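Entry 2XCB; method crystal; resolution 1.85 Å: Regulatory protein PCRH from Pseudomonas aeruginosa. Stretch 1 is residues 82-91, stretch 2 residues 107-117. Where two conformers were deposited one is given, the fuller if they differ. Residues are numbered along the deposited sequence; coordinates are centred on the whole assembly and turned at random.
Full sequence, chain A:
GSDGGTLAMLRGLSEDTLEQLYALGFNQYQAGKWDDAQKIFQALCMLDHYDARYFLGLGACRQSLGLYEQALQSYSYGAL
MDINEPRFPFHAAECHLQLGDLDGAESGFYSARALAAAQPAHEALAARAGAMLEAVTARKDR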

# COMPACT_ATOMS: atom_id res chain seq x y z
N ASP A 82 -18.83 3.58 13.12
CA ASP A 82 -19.90 2.61 12.93
C ASP A 82 -20.46 2.25 14.32
O ASP A 82 -19.92 1.39 15.00
CB ASP A 82 -19.42 1.36 12.20
CG ASP A 82 -20.55 0.34 12.00
OD1 ASP A 82 -21.59 0.52 12.62
OD2 ASP A 82 -20.38 -0.62 11.26
N ILE A 83 -21.48 2.97 14.75
CA ILE A 83 -22.02 2.84 16.09
C ILE A 83 -22.67 1.47 16.37
O ILE A 83 -22.94 1.16 17.51
CB ILE A 83 -23.03 3.95 16.37
CG1 ILE A 83 -24.14 3.93 15.34
CG2 ILE A 83 -22.36 5.33 16.45
CD1 ILE A 83 -25.19 5.15 15.60
N ASN A 84 -22.94 0.67 15.34
CA ASN A 84 -23.52 -0.68 15.45
C ASN A 84 -22.51 -1.86 15.57
O ASN A 84 -22.87 -2.97 15.89
CB ASN A 84 -24.44 -0.94 14.26
CG ASN A 84 -25.74 -0.17 14.38
OD1 ASN A 84 -26.20 0.04 15.52
ND2 ASN A 84 -26.31 0.32 13.25
N GLU A 85 -21.24 -1.57 15.28
CA GLU A 85 -20.22 -2.63 15.20
C GLU A 85 -19.74 -3.06 16.58
O GLU A 85 -19.08 -2.27 17.32
CB GLU A 85 -19.06 -2.13 14.29
CG GLU A 85 -17.81 -2.94 14.31
CD GLU A 85 -18.10 -4.30 13.74
OE1 GLU A 85 -18.36 -4.40 12.50
OE2 GLU A 85 -18.12 -5.23 14.57
N PRO A 86 -20.04 -4.31 16.96
CA PRO A 86 -19.69 -4.89 18.27
C PRO A 86 -18.19 -5.13 18.43
O PRO A 86 -17.71 -5.15 19.58
CB PRO A 86 -20.46 -6.22 18.29
CG PRO A 86 -20.56 -6.56 16.81
CD PRO A 86 -20.88 -5.24 16.18
N ARG A 87 -17.42 -5.27 17.33
CA ARG A 87 -15.99 -5.53 17.45
C ARG A 87 -15.22 -4.42 18.16
O ARG A 87 -14.27 -4.70 18.87
CB ARG A 87 -15.33 -5.83 16.12
CG ARG A 87 -15.65 -7.24 15.67
CD ARG A 87 -15.30 -7.57 14.13
NE ARG A 87 -16.16 -6.84 13.21
CZ ARG A 87 -16.10 -6.93 11.86
NH1 ARG A 87 -15.16 -7.67 11.26
NH2 ARG A 87 -16.97 -6.23 11.12
N PHE A 88 -15.60 -3.18 17.94
CA PHE A 88 -14.90 -2.08 18.58
C PHE A 88 -14.95 -2.20 20.10
O PHE A 88 -13.91 -2.24 20.71
CB PHE A 88 -15.45 -0.75 18.07
CG PHE A 88 -15.06 -0.46 16.59
CD1 PHE A 88 -13.70 -0.36 16.22
CD2 PHE A 88 -16.05 -0.42 15.59
CE1 PHE A 88 -13.31 -0.06 14.88
CE2 PHE A 88 -15.72 -0.16 14.24
CZ PHE A 88 -14.31 0.02 13.87
N PRO A 89 -16.16 -2.22 20.72
CA PRO A 89 -16.09 -2.20 22.22
C PRO A 89 -15.59 -3.54 22.75
O PRO A 89 -14.95 -3.61 23.74
CB PRO A 89 -17.57 -1.99 22.63
CG PRO A 89 -18.39 -2.19 21.39
CD PRO A 89 -17.47 -1.74 20.26
N PHE A 90 -15.82 -4.60 22.00
CA PHE A 90 -15.33 -5.89 22.43
C PHE A 90 -13.79 -5.91 22.48
O PHE A 90 -13.21 -6.21 23.58
CB PHE A 90 -15.87 -7.04 21.48
CG PHE A 90 -15.41 -8.44 21.90
CD1 PHE A 90 -16.10 -9.16 22.89
CD2 PHE A 90 -14.25 -9.04 21.32
CE1 PHE A 90 -15.69 -10.46 23.31
CE2 PHE A 90 -13.79 -10.29 21.75
CZ PHE A 90 -14.53 -11.01 22.78
N HIS A 91 -13.10 -5.57 21.37
CA HIS A 91 -11.66 -5.63 21.41
C HIS A 91 -11.08 -4.53 22.29
O HIS A 91 -10.03 -4.74 22.86
CB HIS A 91 -11.04 -5.60 20.02
CG HIS A 91 -11.43 -6.85 19.25
ND1 HIS A 91 -11.10 -8.10 19.73
CD2 HIS A 91 -12.30 -7.06 18.23
CE1 HIS A 91 -11.65 -9.04 18.94
NE2 HIS A 91 -12.39 -8.43 18.02
N SER A 107 -17.51 -2.14 30.83
CA SER A 107 -18.29 -1.26 29.92
C SER A 107 -18.23 -1.79 28.49
O SER A 107 -19.28 -1.95 27.82
CB SER A 107 -17.70 0.16 29.92
OG SER A 107 -17.59 0.66 31.21
N GLY A 108 -17.01 -2.12 28.02
CA GLY A 108 -16.83 -2.54 26.59
C GLY A 108 -17.57 -3.84 26.29
O GLY A 108 -18.21 -3.97 25.22
N PHE A 109 -17.42 -4.82 27.19
CA PHE A 109 -18.02 -6.17 26.96
C PHE A 109 -19.56 -6.03 27.06
O PHE A 109 -20.28 -6.66 26.32
CB PHE A 109 -17.53 -7.20 27.99
CG PHE A 109 -16.09 -7.66 27.76
CD1 PHE A 109 -15.67 -8.07 26.50
CD2 PHE A 109 -15.18 -7.67 28.81
CE1 PHE A 109 -14.33 -8.48 26.26
CE2 PHE A 109 -13.87 -8.12 28.60
CZ PHE A 109 -13.44 -8.50 27.30
N TYR A 110 -20.04 -5.21 27.98
CA TYR A 110 -21.49 -4.84 28.06
C TYR A 110 -22.05 -4.24 26.74
O TYR A 110 -23.03 -4.79 26.12
CB TYR A 110 -21.63 -3.87 29.24
CG TYR A 110 -23.08 -3.49 29.59
CD1 TYR A 110 -23.92 -4.36 30.35
CD2 TYR A 110 -23.59 -2.25 29.18
CE1 TYR A 110 -25.26 -4.00 30.70
CE2 TYR A 110 -24.94 -1.86 29.50
CZ TYR A 110 -25.74 -2.73 30.28
OH TYR A 110 -27.03 -2.31 30.56
N SER A 111 -21.39 -3.18 26.24
CA SER A 111 -21.76 -2.58 24.94
C SER A 111 -21.67 -3.59 23.82
O SER A 111 -22.57 -3.68 23.00
CB SER A 111 -20.89 -1.38 24.60
OG SER A 111 -21.12 -0.35 25.54
N ALA A 112 -20.57 -4.37 23.80
CA ALA A 112 -20.39 -5.37 22.72
C ALA A 112 -21.50 -6.39 22.75
O ALA A 112 -21.99 -6.84 21.68
CB ALA A 112 -19.00 -6.07 22.86
N ARG A 113 -21.92 -6.79 23.96
CA ARG A 113 -22.99 -7.77 23.99
C ARG A 113 -24.27 -7.15 23.43
O ARG A 113 -24.94 -7.76 22.65
CB ARG A 113 -23.25 -8.43 25.39
CG ARG A 113 -24.47 -9.42 25.26
CD ARG A 113 -24.88 -10.23 26.52
NE ARG A 113 -25.14 -9.34 27.63
CZ ARG A 113 -25.13 -9.71 28.90
NH1 ARG A 113 -24.91 -10.98 29.23
NH2 ARG A 113 -25.33 -8.80 29.85
N ALA A 114 -24.56 -5.93 23.81
CA ALA A 114 -25.77 -5.26 23.31
C ALA A 114 -25.73 -5.12 21.78
O ALA A 114 -26.74 -5.43 21.12
CB ALA A 114 -25.90 -3.92 23.96
N LEU A 115 -24.58 -4.68 21.23
CA LEU A 115 -24.51 -4.49 19.76
C LEU A 115 -24.58 -5.84 19.07
O LEU A 115 -25.30 -5.98 18.08
CB LEU A 115 -23.24 -3.74 19.32
CG LEU A 115 -23.08 -2.33 19.91
CD1 LEU A 115 -21.84 -1.63 19.42
CD2 LEU A 115 -24.25 -1.52 19.45
N ALA A 116 -23.87 -6.83 19.60
CA ALA A 116 -23.85 -8.14 18.93
C ALA A 116 -25.23 -8.81 19.06
O ALA A 116 -25.70 -9.41 18.11
CB ALA A 116 -22.70 -9.07 19.44
N ALA A 117 -25.92 -8.63 20.21
CA ALA A 117 -27.27 -9.23 20.35
C ALA A 117 -28.29 -8.74 19.29
O ALA A 117 -29.20 -9.45 18.93
CB ALA A 117 -27.86 -9.05 21.80

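Stretch 1 enters the contact through a type I beta turn, Asp 82 to Glu 85, which follows the end of a helix. The turn carries a side-chain bond from Asn 84 N to Asp 82 OD1 (3.0 Å). Its backbone, rather than its side chains, meets the second stretch: Ile 83 O lies 3.6 Å from Leu 115 CD1, Asn 84 O 3.5 Å from Leu 115 CB, and Glu 85 O 3.5 Å from Leu 115 CD1. Leu 115 thus packs against three successive carbonyls.

The CA-to-CB bond of Glu 85 points away from the second stretch, and its carboxylate caps the backbone ahead of the helix. Glu 85 OE2 accepts from Arg 87 N (2.8 Å) and from Arg 87 NE (2.9 Å), while Glu 85 OE1 forms a salt bridge with Arg 87 NH2 (2.7 Å).

Pro 86 brings the backbones close, its CA 4.5 Å from Ala 112 CA. Pro 86 CB packs on Ala 116 CB at 3.8 Å and on Leu 115 CB at 3.9 Å. The two helices run nearly antiparallel, at 152°, with their axes 7.3 Å apart at closest approach.

Arg 87 and Phe 88 make no contact, but Pro 89 fits as a knob among Gly 108, Ser 111, Ala 112 and Leu 115. Pro 89 CB reaches Gly 108 O at 3.3 Å. Close by, the missing side chain of Gly 108 leaves room for Pro 89 O, which an ideal CB would clash with at 2.7 Å. Instead, Gly 108 CA makes a CA-H...O contact with Pro 89 O at 3.6 Å.

Phe 90 CB touches Ala 112 CB at 3.6 Å, and the Phe 90 ring receives the edge of Phe 109 over one face, in an offset edge-to-face pair with centroids 5.5 Å apart and planes at 66°. No hydrogen bond crosses between the stretches.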